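Local coordinates for protein glycoside hydrolase family 43 (Halothermothrix orenii, PDB 4QQS) that folds as a five-bladed beta-propeller and hydrolyses glycosidic bonds with alpha-L-arabinofuranosidase activity, probably in the breakdown of xylan-type polysaccharides, at residues A[140-145]-A[154-159]; A[54-59]-A[108-113]; A[267-272]-A[289-294]; A[180-185]-A[238-243]. All coordinates share one frame; numbering follows the deposited sequence.

Contact 1 of 4, residues A[140-145]-A[154-159]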
loop_
_atom_site.group_PDB
_atom_site.type_symbol
_atom_site.label_atom_id
_atom_site.label_comp_id
_atom_site.label_asym_id
_atom_site.label_seq_id
_atom_site.Cartn_x
_atom_site.Cartn_y
_atom_site.Cartn_z
ATOM N N TYR A 140 -1.015 10.548 -1.118
ATOM C CA TYR A 140 -2.240 9.929 -1.610
ATOM C C TYR A 140 -2.834 9.201 -0.420
ATOM O O TYR A 140 -2.118 8.547 0.310
ATOM C CB TYR A 140 -1.905 8.936 -2.747
ATOM C CG TYR A 140 -1.325 9.623 -3.948
ATOM C CD1 TYR A 140 0.025 9.925 -4.023
ATOM C CD2 TYR A 140 -2.130 10.011 -4.997
ATOM C CE1 TYR A 140 0.545 10.621 -5.102
ATOM C CE2 TYR A 140 -1.619 10.692 -6.091
ATOM C CZ TYR A 140 -0.276 11.004 -6.139
ATOM O OH TYR A 140 0.277 11.705 -7.171
ATOM N N TYR A 141 -4.136 9.335 -0.205
ATOM C CA TYR A 141 -4.745 8.726 0.964
ATOM C C TYR A 141 -6.214 8.457 0.703
ATOM O O TYR A 141 -6.797 8.973 -0.241
ATOM C CB TYR A 141 -4.559 9.616 2.197
ATOM C CG TYR A 141 -5.121 11.012 2.046
ATOM C CD1 TYR A 141 -6.415 11.307 2.417
ATOM C CD2 TYR A 141 -4.357 12.042 1.515
ATOM C CE1 TYR A 141 -6.929 12.586 2.284
ATOM C CE2 TYR A 141 -4.869 13.326 1.370
ATOM C CZ TYR A 141 -6.152 13.593 1.764
ATOM O OH TYR A 141 -6.707 14.854 1.634
ATOM N N VAL A 142 -6.805 7.644 1.566
ATOM C CA VAL A 142 -8.178 7.207 1.404
ATOM C C VAL A 142 -9.082 7.884 2.427
ATOM O O VAL A 142 -8.812 7.858 3.628
ATOM C CB VAL A 142 -8.285 5.683 1.565
ATOM C CG1 VAL A 142 -9.728 5.224 1.566
ATOM C CG2 VAL A 142 -7.507 4.992 0.439
ATOM N N LYS A 143 -10.158 8.486 1.924
ATOM C CA LYS A 143 -11.290 8.927 2.738
ATOM C C LYS A 143 -12.203 7.714 2.841
ATOM O O LYS A 143 -12.839 7.324 1.881
ATOM C CB LYS A 143 -11.972 10.122 2.067
ATOM C CG LYS A 143 -13.020 10.828 2.908
ATOM C CD LYS A 143 -13.616 12.036 2.161
ATOM C CE LYS A 143 -14.445 12.908 3.080
ATOM N NZ LYS A 143 -15.203 13.957 2.388
ATOM N N ASP A 144 -12.147 7.067 4.010
ATOM C CA ASP A 144 -12.641 5.710 4.168
ATOM C C ASP A 144 -14.163 5.599 4.191
ATOM O O ASP A 144 -14.863 6.408 4.806
ATOM C CB ASP A 144 -12.063 5.123 5.454
ATOM C CG ASP A 144 -12.391 3.654 5.632
ATOM O OD1 ASP A 144 -11.814 2.822 4.904
ATOM O OD2 ASP A 144 -13.221 3.350 6.518
ATOM N N CYS A 145 -14.659 4.555 3.531
ATOM C CA CYS A 145 -16.082 4.235 3.456
ATOM C C CYS A 145 -16.814 4.208 4.794
ATOM O O CYS A 145 -18.011 4.482 4.810
ATOM C CB CYS A 145 -16.257 2.890 2.752
ATOM S SG CYS A 145 -15.447 1.521 3.565
ATOM N N HIS A 154 -21.633 3.776 0.802
ATOM C CA HIS A 154 -20.445 3.902 1.648
ATOM C C HIS A 154 -19.254 3.678 0.742
ATOM O O HIS A 154 -19.087 2.580 0.206
ATOM C CB HIS A 154 -20.435 2.845 2.750
ATOM C CG HIS A 154 -21.277 3.187 3.940
ATOM N ND1 HIS A 154 -22.632 2.961 3.981
ATOM C CD2 HIS A 154 -20.956 3.719 5.144
ATOM C CE1 HIS A 154 -23.116 3.333 5.155
ATOM N NE2 HIS A 154 -22.117 3.794 5.882
ATOM N N ILE A 155 -18.435 4.707 0.545
ATOM C CA ILE A 155 -17.470 4.698 -0.543
ATOM C C ILE A 155 -16.106 5.185 -0.091
ATOM O O ILE A 155 -15.987 6.250 0.525
ATOM C CB ILE A 155 -18.016 5.528 -1.748
ATOM C CG1 ILE A 155 -17.115 5.408 -2.973
ATOM C CG2 ILE A 155 -18.282 6.972 -1.371
ATOM C CD1 ILE A 155 -17.811 5.846 -4.265
ATOM N N SER A 156 -15.082 4.383 -0.378
ATOM C CA SER A 156 -13.702 4.794 -0.170
ATOM C C SER A 156 -13.171 5.465 -1.423
ATOM O O SER A 156 -13.201 4.881 -2.510
ATOM C CB SER A 156 -12.819 3.608 0.213
ATOM O OG SER A 156 -13.099 3.188 1.538
ATOM N N GLN A 157 -12.723 6.707 -1.265
ATOM C CA GLN A 157 -12.171 7.530 -2.340
ATOM C C GLN A 157 -10.701 7.821 -2.067
ATOM O O GLN A 157 -10.314 7.973 -0.905
ATOM C CB GLN A 157 -12.888 8.879 -2.388
ATOM C CG GLN A 157 -14.390 8.843 -2.533
ATOM C CD GLN A 157 -14.947 10.246 -2.403
ATOM O OE1 GLN A 157 -14.773 10.886 -1.369
ATOM N NE2 GLN A 157 -15.555 10.757 -3.467
ATOM N N ILE A 158 -9.899 7.922 -3.127
ATOM C CA ILE A 158 -8.506 8.323 -2.991
ATOM C C ILE A 158 -8.342 9.790 -3.345
ATOM O O ILE A 158 -8.741 10.205 -4.432
ATOM C CB ILE A 158 -7.590 7.442 -3.855
ATOM C CG1 ILE A 158 -7.620 5.997 -3.347
ATOM C CG2 ILE A 158 -6.153 7.973 -3.863
ATOM C CD1 ILE A 158 -7.063 4.971 -4.329
ATOM N N TYR A 159 -7.773 10.540 -2.403
ATOM C CA TYR A 159 -7.432 11.940 -2.557
ATOM C C TYR A 159 -5.921 12.091 -2.628
ATOM O O TYR A 159 -5.167 11.223 -2.199
ATOM C CB TYR A 159 -7.982 12.756 -1.372
ATOM C CG TYR A 159 -9.472 12.941 -1.420
ATOM C CD1 TYR A 159 -10.331 11.946 -0.963
ATOM C CD2 TYR A 159 -10.033 14.096 -1.943
ATOM C CE1 TYR A 159 -11.696 12.079 -1.026
ATOM C CE2 TYR A 159 -11.413 14.245 -2.010
ATOM C CZ TYR A 159 -12.232 13.234 -1.552
ATOM O OH TYR A 159 -13.596 13.390 -1.625
HETATM O O HOH W 1 -14.569 15.425 0.058
HETATM O O HOH W 2 -10.882 2.120 2.391
#

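Contact 2 of 4, residues A[54-59]-A[108-113]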
loop_
_atom_site.group_PDB
_atom_site.type_symbol
_atom_site.label_atom_id
_atom_site.label_comp_id
_atom_site.label_asym_id
_atom_site.label_seq_id
_atom_site.Cartn_x
_atom_site.Cartn_y
_atom_site.Cartn_z
ATOM N N GLY A 54 10.806 -8.059 14.255
ATOM C CA GLY A 54 10.127 -7.412 15.364
ATOM C C GLY A 54 9.273 -6.224 14.971
ATOM O O GLY A 54 8.979 -6.006 13.796
ATOM N N LEU A 55 8.853 -5.453 15.970
ATOM C CA LEU A 55 8.014 -4.282 15.721
ATOM C C LEU A 55 8.868 -3.074 15.364
ATOM O O LEU A 55 9.580 -2.526 16.207
ATOM C CB LEU A 55 7.129 -3.948 16.927
ATOM C CG LEU A 55 6.042 -4.956 17.303
ATOM C CD1 LEU A 55 5.304 -4.499 18.556
ATOM C CD2 LEU A 55 5.062 -5.184 16.173
ATOM N N ALA A 56 8.761 -2.635 14.118
ATOM C CA ALA A 56 9.404 -1.398 13.687
ATOM C C ALA A 56 8.760 -0.177 14.330
ATOM O O ALA A 56 9.445 0.774 14.692
ATOM C CB ALA A 56 9.328 -1.280 12.176
ATOM N N LEU A 57 7.436 -0.208 14.441
ATOM C CA LEU A 57 6.655 0.820 15.121
ATOM C C LEU A 57 5.818 0.097 16.170
ATOM O O LEU A 57 5.068 -0.829 15.858
ATOM C CB LEU A 57 5.771 1.562 14.106
ATOM C CG LEU A 57 4.749 2.659 14.412
ATOM C CD1 LEU A 57 3.643 2.209 15.347
ATOM C CD2 LEU A 57 5.432 3.884 14.936
ATOM N N ASP A 58 5.987 0.512 17.416
ATOM C CA ASP A 58 5.253 -0.034 18.534
ATOM C C ASP A 58 4.585 1.144 19.213
ATOM O O ASP A 58 5.267 2.021 19.729
ATOM C CB ASP A 58 6.236 -0.736 19.483
ATOM C CG ASP A 58 5.550 -1.469 20.624
ATOM O OD1 ASP A 58 4.307 -1.390 20.727
ATOM O OD2 ASP A 58 6.264 -2.113 21.433
ATOM N N SER A 59 3.261 1.190 19.215
ATOM C CA SER A 59 2.582 2.281 19.883
ATOM C C SER A 59 2.854 2.264 21.386
ATOM O O SER A 59 2.670 3.291 22.033
ATOM C CB SER A 59 1.080 2.252 19.600
ATOM O OG SER A 59 0.462 1.097 20.138
ATOM N N GLY A 108 13.714 0.408 12.927
ATOM C CA GLY A 108 13.142 1.145 14.033
ATOM C C GLY A 108 14.097 1.289 15.205
ATOM O O GLY A 108 15.288 0.999 15.084
ATOM N N PRO A 109 13.587 1.743 16.355
ATOM C CA PRO A 109 12.181 2.075 16.587
ATOM C C PRO A 109 11.769 3.369 15.903
ATOM O O PRO A 109 12.491 4.362 15.939
ATOM C CB PRO A 109 12.107 2.227 18.107
ATOM C CG PRO A 109 13.472 2.657 18.506
ATOM C CD PRO A 109 14.402 1.959 17.563
ATOM N N PHE A 110 10.596 3.350 15.284
ATOM C CA PHE A 110 10.005 4.561 14.750
ATOM C C PHE A 110 9.301 5.320 15.872
ATOM O O PHE A 110 8.629 4.724 16.725
ATOM C CB PHE A 110 9.024 4.230 13.617
ATOM C CG PHE A 110 9.705 3.911 12.313
ATOM C CD1 PHE A 110 10.307 2.682 12.097
ATOM C CD2 PHE A 110 9.764 4.850 11.298
ATOM C CE1 PHE A 110 10.950 2.405 10.900
ATOM C CE2 PHE A 110 10.392 4.570 10.106
ATOM C CZ PHE A 110 10.987 3.353 9.911
ATOM N N LYS A 111 9.481 6.637 15.868
ATOM C CA LYS A 111 8.867 7.506 16.860
ATOM C C LYS A 111 7.941 8.496 16.172
ATOM O O LYS A 111 8.286 9.088 15.143
ATOM C CB LYS A 111 9.924 8.259 17.664
ATOM C CG LYS A 111 10.692 9.301 16.901
ATOM C CD LYS A 111 11.660 10.039 17.810
ATOM C CE LYS A 111 12.335 11.178 17.072
ATOM N NZ LYS A 111 13.238 11.956 17.954
ATOM N N ASN A 112 6.753 8.682 16.732
ATOM C CA ASN A 112 5.802 9.619 16.157
ATOM C C ASN A 112 6.370 11.020 16.120
ATOM O O ASN A 112 6.966 11.495 17.090
ATOM C CB ASN A 112 4.512 9.628 16.967
ATOM C CG ASN A 112 3.734 8.345 16.824
ATOM O OD1 ASN A 112 3.809 7.673 15.792
ATOM N ND2 ASN A 112 2.971 7.994 17.853
ATOM N N ILE A 113 6.173 11.680 14.987
ATOM C CA ILE A 113 6.496 13.087 14.859
ATOM C C ILE A 113 5.261 13.971 14.673
ATOM O O ILE A 113 5.270 15.101 15.144
ATOM C CB ILE A 113 7.619 13.365 13.835
ATOM C CG1 ILE A 113 7.204 12.988 12.421
ATOM C CG2 ILE A 113 8.914 12.648 14.291
ATOM C CD1 ILE A 113 8.277 13.273 11.380
HETATM O O HOH W 3 8.249 2.202 17.876
#

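Contact 3 of 4, residues A[267-272]-A[289-294]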
loop_
_atom_site.group_PDB
_atom_site.type_symbol
_atom_site.label_atom_id
_atom_site.label_comp_id
_atom_site.label_asym_id
_atom_site.label_seq_id
_atom_site.Cartn_x
_atom_site.Cartn_y
_atom_site.Cartn_z
ATOM N N GLU A 267 14.735 -4.934 -12.909
ATOM C CA GLU A 267 13.336 -5.266 -13.160
ATOM C C GLU A 267 12.492 -4.953 -11.927
ATOM O O GLU A 267 12.962 -5.044 -10.799
ATOM C CB GLU A 267 13.175 -6.737 -13.581
ATOM C CG GLU A 267 13.624 -7.719 -12.521
ATOM C CD GLU A 267 13.475 -9.178 -12.906
ATOM O OE1 GLU A 267 12.981 -9.486 -14.011
ATOM O OE2 GLU A 267 13.873 -10.025 -12.081
ATOM N N LEU A 268 11.238 -4.593 -12.168
ATOM C CA LEU A 268 10.294 -4.262 -11.113
ATOM C C LEU A 268 9.509 -5.490 -10.663
ATOM O O LEU A 268 9.182 -6.387 -11.452
ATOM C CB LEU A 268 9.309 -3.194 -11.592
ATOM C CG LEU A 268 9.888 -1.827 -11.965
ATOM C CD1 LEU A 268 8.770 -0.918 -12.454
ATOM C CD2 LEU A 268 10.638 -1.183 -10.786
ATOM N N PHE A 269 9.196 -5.490 -9.368
ATOM C CA PHE A 269 8.279 -6.449 -8.770
ATOM C C PHE A 269 7.142 -5.722 -8.073
ATOM O O PHE A 269 7.359 -4.755 -7.337
ATOM C CB PHE A 269 8.995 -7.347 -7.755
ATOM C CG PHE A 269 9.726 -8.489 -8.401
ATOM C CD1 PHE A 269 10.975 -8.300 -8.972
ATOM C CD2 PHE A 269 9.135 -9.733 -8.493
ATOM C CE1 PHE A 269 11.622 -9.337 -9.615
ATOM C CE2 PHE A 269 9.780 -10.768 -9.147
ATOM C CZ PHE A 269 11.019 -10.564 -9.700
ATOM N N VAL A 270 5.936 -6.235 -8.289
ATOM C CA VAL A 270 4.799 -5.898 -7.462
ATOM C C VAL A 270 4.799 -6.841 -6.258
ATOM O O VAL A 270 5.060 -8.040 -6.392
ATOM C CB VAL A 270 3.462 -5.991 -8.263
ATOM C CG1 VAL A 270 3.222 -7.376 -8.874
ATOM C CG2 VAL A 270 2.296 -5.580 -7.412
ATOM N N VAL A 271 4.553 -6.272 -5.082
ATOM C CA VAL A 271 4.469 -7.007 -3.832
ATOM C C VAL A 271 3.030 -6.842 -3.362
ATOM O O VAL A 271 2.564 -5.725 -3.200
ATOM C CB VAL A 271 5.439 -6.461 -2.778
ATOM C CG1 VAL A 271 5.353 -7.317 -1.526
ATOM C CG2 VAL A 271 6.881 -6.412 -3.320
ATOM N N TYR A 272 2.312 -7.945 -3.184
ATOM C CA TYR A 272 0.876 -7.897 -2.960
ATOM C C TYR A 272 0.446 -9.019 -2.034
ATOM O O TYR A 272 1.146 -10.023 -1.897
ATOM C CB TYR A 272 0.115 -7.976 -4.300
ATOM C CG TYR A 272 0.352 -9.251 -5.074
ATOM C CD1 TYR A 272 1.489 -9.424 -5.857
ATOM C CD2 TYR A 272 -0.560 -10.288 -5.006
ATOM C CE1 TYR A 272 1.708 -10.609 -6.562
ATOM C CE2 TYR A 272 -0.356 -11.474 -5.716
ATOM C CZ TYR A 272 0.781 -11.635 -6.480
ATOM O OH TYR A 272 0.948 -12.828 -7.151
ATOM N N ILE A 289 5.071 -11.928 -4.523
ATOM C CA ILE A 289 5.725 -11.034 -5.469
ATOM C C ILE A 289 5.493 -11.524 -6.887
ATOM O O ILE A 289 5.310 -12.725 -7.127
ATOM C CB ILE A 289 7.247 -10.889 -5.203
ATOM C CG1 ILE A 289 8.004 -12.186 -5.512
ATOM C CG2 ILE A 289 7.487 -10.411 -3.764
ATOM C CD1 ILE A 289 9.491 -12.065 -5.307
ATOM N N ASP A 290 5.510 -10.610 -7.851
ATOM C CA ASP A 290 5.521 -11.010 -9.251
ATOM C C ASP A 290 6.062 -9.868 -10.101
ATOM O O ASP A 290 6.109 -8.715 -9.675
ATOM C CB ASP A 290 4.121 -11.456 -9.738
ATOM C CG ASP A 290 3.840 -12.945 -9.520
ATOM O OD1 ASP A 290 4.708 -13.787 -9.853
ATOM O OD2 ASP A 290 2.711 -13.272 -9.060
ATOM N N ARG A 291 6.483 -10.202 -11.316
ATOM C CA ARG A 291 7.096 -9.233 -12.207
ATOM C C ARG A 291 6.081 -8.236 -12.748
ATOM O O ARG A 291 4.992 -8.615 -13.158
ATOM C CB ARG A 291 7.813 -9.955 -13.348
ATOM C CG ARG A 291 9.091 -10.618 -12.868
ATOM C CD ARG A 291 9.828 -11.408 -13.972
ATOM N NE ARG A 291 11.193 -11.678 -13.510
ATOM C CZ ARG A 291 11.566 -12.689 -12.731
ATOM N NH1 ARG A 291 10.728 -13.661 -12.405
ATOM N NH2 ARG A 291 12.814 -12.735 -12.296
ATOM N N LEU A 292 6.495 -6.972 -12.738
ATOM C CA LEU A 292 5.704 -5.831 -13.174
ATOM C C LEU A 292 6.482 -5.151 -14.296
ATOM O O LEU A 292 7.691 -4.965 -14.175
ATOM C CB LEU A 292 5.566 -4.863 -11.999
ATOM C CG LEU A 292 4.714 -3.626 -12.214
ATOM C CD1 LEU A 292 3.246 -4.015 -12.285
ATOM C CD2 LEU A 292 4.929 -2.642 -11.091
ATOM N N TYR A 293 5.817 -4.785 -15.386
ATOM C CA TYR A 293 6.518 -4.188 -16.525
ATOM C C TYR A 293 5.554 -3.371 -17.367
ATOM O O TYR A 293 4.346 -3.521 -17.266
ATOM C CB TYR A 293 7.188 -5.276 -17.378
ATOM C CG TYR A 293 6.217 -6.253 -18.013
ATOM C CD1 TYR A 293 5.672 -7.295 -17.281
ATOM C CD2 TYR A 293 5.859 -6.144 -19.356
ATOM C CE1 TYR A 293 4.791 -8.200 -17.852
ATOM C CE2 TYR A 293 4.995 -7.056 -19.943
ATOM C CZ TYR A 293 4.455 -8.082 -19.187
ATOM O OH TYR A 293 3.575 -8.987 -19.747
ATOM N N PHE A 294 6.114 -2.518 -18.211
ATOM C CA PHE A 294 5.353 -1.735 -19.159
ATOM C C PHE A 294 5.553 -2.293 -20.569
ATOM O O PHE A 294 6.667 -2.659 -20.961
ATOM C CB PHE A 294 5.813 -0.281 -19.125
ATOM C CG PHE A 294 5.512 0.433 -17.825
ATOM C CD1 PHE A 294 6.397 0.397 -16.754
ATOM C CD2 PHE A 294 4.349 1.167 -17.682
ATOM C CE1 PHE A 294 6.121 1.070 -15.574
ATOM C CE2 PHE A 294 4.080 1.848 -16.505
ATOM C CZ PHE A 294 4.957 1.794 -15.453
HETATM O O HOH W 4 10.252 -4.167 -14.877
#

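Contact 4 of 4, residues A[180-185]-A[238-243]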
loop_
_atom_site.group_PDB
_atom_site.type_symbol
_atom_site.label_atom_id
_atom_site.label_comp_id
_atom_site.label_asym_id
_atom_site.label_seq_id
_atom_site.Cartn_x
_atom_site.Cartn_y
_atom_site.Cartn_z
ATOM N N PRO A 180 -14.532 4.630 -6.956
ATOM C CA PRO A 180 -15.151 3.563 -7.740
ATOM C C PRO A 180 -15.994 4.094 -8.895
ATOM O O PRO A 180 -16.873 4.945 -8.704
ATOM C CB PRO A 180 -15.971 2.808 -6.688
ATOM C CG PRO A 180 -15.103 2.928 -5.462
ATOM C CD PRO A 180 -14.563 4.333 -5.511
ATOM N N SER A 181 -15.722 3.571 -10.087
ATOM C CA SER A 181 -16.298 4.119 -11.305
ATOM C C SER A 181 -16.398 3.099 -12.436
ATOM O O SER A 181 -17.306 3.201 -13.254
ATOM C CB SER A 181 -15.510 5.355 -11.759
ATOM O OG SER A 181 -14.191 5.014 -12.108
ATOM N N GLN A 182 -15.499 2.127 -12.497
ATOM C CA GLN A 182 -15.498 1.124 -13.560
ATOM C C GLN A 182 -16.302 -0.096 -13.135
ATOM O O GLN A 182 -16.394 -0.407 -11.948
ATOM C CB GLN A 182 -14.059 0.691 -13.880
ATOM C CG GLN A 182 -13.183 1.788 -14.435
ATOM C CD GLN A 182 -11.790 1.295 -14.753
ATOM O OE1 GLN A 182 -11.061 0.855 -13.873
ATOM N NE2 GLN A 182 -11.431 1.323 -16.020
ATOM N N ASP A 183 -16.846 -0.811 -14.110
ATOM C CA ASP A 183 -17.691 -1.958 -13.815
ATOM C C ASP A 183 -17.014 -2.987 -12.917
ATOM O O ASP A 183 -17.673 -3.551 -12.054
ATOM C CB ASP A 183 -18.181 -2.629 -15.101
ATOM C CG ASP A 183 -19.158 -1.792 -15.829
ATOM O OD1 ASP A 183 -20.340 -1.827 -15.432
ATOM O OD2 ASP A 183 -18.732 -1.086 -16.768
ATOM N N TRP A 184 -15.722 -3.244 -13.119
ATOM C CA TRP A 184 -15.038 -4.275 -12.329
ATOM C C TRP A 184 -14.932 -3.921 -10.841
ATOM O O TRP A 184 -14.595 -4.789 -10.045
ATOM C CB TRP A 184 -13.628 -4.585 -12.890
ATOM C CG TRP A 184 -12.615 -3.543 -12.570
ATOM C CD1 TRP A 184 -12.425 -2.363 -13.243
ATOM C CD2 TRP A 184 -11.669 -3.531 -11.490
ATOM N NE1 TRP A 184 -11.432 -1.628 -12.654
ATOM C CE2 TRP A 184 -10.951 -2.316 -11.576
ATOM C CE3 TRP A 184 -11.360 -4.412 -10.451
ATOM C CZ2 TRP A 184 -9.928 -1.990 -10.694
ATOM C CZ3 TRP A 184 -10.359 -4.059 -9.568
ATOM C CH2 TRP A 184 -9.654 -2.870 -9.698
ATOM N N GLU A 185 -15.219 -2.665 -10.489
ATOM C CA GLU A 185 -15.018 -2.148 -9.132
ATOM C C GLU A 185 -16.264 -2.216 -8.263
ATOM O O GLU A 185 -16.332 -1.539 -7.241
ATOM C CB GLU A 185 -14.551 -0.695 -9.186
ATOM C CG GLU A 185 -13.286 -0.539 -9.980
ATOM C CD GLU A 185 -12.827 0.897 -10.102
ATOM O OE1 GLU A 185 -13.560 1.801 -10.559
ATOM O OE2 GLU A 185 -11.689 1.163 -9.716
ATOM N N SER A 238 -8.439 1.137 -19.143
ATOM C CA SER A 238 -9.658 0.490 -19.597
ATOM C C SER A 238 -9.651 -1.021 -19.377
ATOM O O SER A 238 -10.709 -1.638 -19.242
ATOM C CB SER A 238 -9.873 0.782 -21.070
ATOM O OG SER A 238 -8.867 0.136 -21.842
ATOM N N GLY A 239 -8.458 -1.618 -19.340
ATOM C CA GLY A 239 -8.307 -3.050 -19.182
ATOM C C GLY A 239 -8.157 -3.531 -17.753
ATOM O O GLY A 239 -7.793 -4.680 -17.537
ATOM N N ASN A 240 -8.436 -2.678 -16.771
ATOM C CA ASN A 240 -8.396 -3.099 -15.375
ATOM C C ASN A 240 -9.368 -4.254 -15.124
ATOM O O ASN A 240 -10.392 -4.375 -15.787
ATOM C CB ASN A 240 -8.815 -1.945 -14.478
ATOM C CG ASN A 240 -7.712 -0.930 -14.218
ATOM O OD1 ASN A 240 -6.518 -1.226 -14.332
ATOM N ND2 ASN A 240 -8.114 0.270 -13.817
ATOM N N PRO A 241 -9.063 -5.105 -14.142
ATOM C CA PRO A 241 -7.878 -5.090 -13.284
ATOM C C PRO A 241 -6.661 -5.693 -13.980
ATOM O O PRO A 241 -6.785 -6.535 -14.875
ATOM C CB PRO A 241 -8.308 -5.968 -12.100
ATOM C CG PRO A 241 -9.249 -6.955 -12.718
ATOM C CD PRO A 241 -10.007 -6.167 -13.758
ATOM N N ILE A 242 -5.480 -5.277 -13.530
ATOM C CA ILE A 242 -4.223 -5.839 -14.017
ATOM C C ILE A 242 -3.736 -7.030 -13.198
ATOM O O ILE A 242 -2.877 -7.775 -13.670
ATOM C CB ILE A 242 -3.117 -4.771 -14.152
ATOM C CG1 ILE A 242 -2.679 -4.228 -12.797
ATOM C CG2 ILE A 242 -3.584 -3.656 -15.075
ATOM C CD1 ILE A 242 -1.420 -3.367 -12.903
ATOM N N LEU A 243 -4.288 -7.227 -12.004
ATOM C CA LEU A 243 -3.925 -8.367 -11.182
ATOM C C LEU A 243 -5.191 -8.798 -10.460
ATOM O O LEU A 243 -5.775 -8.036 -9.678
ATOM C CB LEU A 243 -2.800 -8.000 -10.229
ATOM C CG LEU A 243 -2.150 -9.184 -9.514
ATOM C CD1 LEU A 243 -1.524 -10.179 -10.486
ATOM C CD2 LEU A 243 -1.095 -8.694 -8.532
#

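Contact 1 of 4, residues A[140-145]-A[154-159]
Two antiparallel strands of a propeller blade meet here, Y141 with Y159 and K143 with Q157 as hydrogen-bonded pairs and V142 with I158 as the non-hydrogen-bonded pair between them. Y141 holds its ring in the crowded position between backbone N and carbonyl carbon (chi1 58°), so one ring face lies beneath Y159 CB, which sits 3.7 Å from Y141 CZ in a CH-pi contact. The Y141 hydroxyl bonds to Q161. From CB the Y159 ring runs obliquely across the extended K143 chain, with CE1 3.7 Å from K143 CB. Its hydroxyl donates to Q157 OE1 at 2.8 Å, from above the amide plane, and a water joins Y159 OH to K143 NZ. An alanine in place of Y159 would remove ring and hydroxyl, and would probably leave the K143 chain poorly packed and Q157 OE1 short of one donor. On the other face, the V142 and I158 side chains cross obliquely, V142 CG2 3.9 Å from I158 CG1, and V142 packs close to D126 and E195, the predicted pKa modulator and proton donor. Past K143, C145 N donates to S156 OG at 2.9 Å; a water links S156 OG to D144 OD1, and D144 OD2 bonds to S146 OG.

Contact 2 of 4, residues A[54-59]-A[108-113]
F110 O is held by two donors: a water 2.8 Å away, which also takes the N-H of D58, and the side-chain amide of N64 from a nearby loop. F110's own N-H makes the direct link, F110 N donating to A56 O over 2.9 Å at 168°, nearly along the C=O axis. A56 O also lies in the plane of the F110 ring at its edge, 3.3 Å from CD1. The P109 CA-H leans on the same oxygen, and the peptide bond before P109 is cis. G108 has to be a glycine: a CB there would clash with A56 O, and its backbone angles alone would forbid one. L57 holds CG anti to its backbone N (chi1 177°), which brings CD2 crosswise to 3.8 Å from F110 CB, while A56 CB stands 4.1 Å from F110 CD1. Both L57 and F110 also pack on M85, and N112 OD1, near L57 CD2, is hydrogen-bonded to Y87 OH. A56 and L57 together face F39 as a classic beta bulge. The contact is a seam between propeller blades: the bulge in strand 51-58 meets the turn leading into strand 111-112, these being outermost strands of two successive four-stranded sheets.

Contact 3 of 4, residues A[267-272]-A[289-294]
I289 and V271 lie side by side at the apolar centre, CG2 to CG2 at 4.1 Å, and V271 packs on P18 and V20 of strand 16-23. I289 CD1 reaches F269 CD2, 4.0 Å away, while L268, V270 and L292 line the other face of the sheet. The F269 ring runs alongside R291: its CZ sits 3.7 Å above the centre of the guanidinium, the two planes inclined by 64°. Farther out, R291 grips E267 side-on, NE to OE1 in the guanidinium plane and NH2 to OE2 on its syn lone pair, both at 2.9 Å. An alanine in place of R291 would remove both bonds to E267, the NH1 bond to P310 O and the packing on F269 CZ, and would probably leave E267 less well fixed. At the opposite end Y272 OH donates to D290 OD2 over 2.6 Å, while Y5 and T305 hold D290 OD1. Backbone bonds in both directions between V270 and D290 pair the strands, a twisted beta hairpin in the middle of a four-stranded propeller blade.

Contact 4 of 4, residues A[180-185]-A[238-243]
Two loops at the propeller surface meet here: 180-185, with a 3-10 turn at D183-W184 ahead of strand 191-202, and the loop 238-243 that follows strand 235-236. Q182 OE1 lies at the centre and accepts twice. N240 ND2 donates from 3.0 Å, in the carbonyl plane on a lone pair and nearly straight at 172°, with the amide planes almost perpendicular. W184 NE1 donates from 2.8 Å, above that plane. The indole, in the crowded position (chi1 76°), turns one face to the N240-P241 cis peptide, and P241 CB stands over its six-membered ring, 3.9 Å from the centroid, as a CH-pi contact. E185 CG lies 3.3 Å above the opposite face. E185 OE1 takes the N-H groups of S181 and Q182 and forms a salt bridge with K236. The other amide ends are held, N240 OD1 by Y224 N and Q182 NE2 by Y237 O. Their flips are thus fixed, and two N-H groups and the charged K236 at E185 OE1 would favour an ionised carboxylate.

How the contacts relate
Along the chain from the N terminus contact 2 comes first, closing the span 54-113 by joining the edges of two successive blades. Contact 1 follows, closing the short connection between strands 137-143 and 153-162. Contact 4 then brings together two loops that flank strands 191-202 to 235-236 in the chain, and contact 3 closes the hairpin of the last sheet. All four are in series, so none nests or crosses. Contact 4 is the one that touches two others: P180 CD packs on S156 O and I155 CG1 of contact 1, and L243 CD2 packs on the Y272 ring of contact 3. Contact 2 stands apart, its nearest atoms about 15 Å from contact 3 and about 16 Å from contact 1.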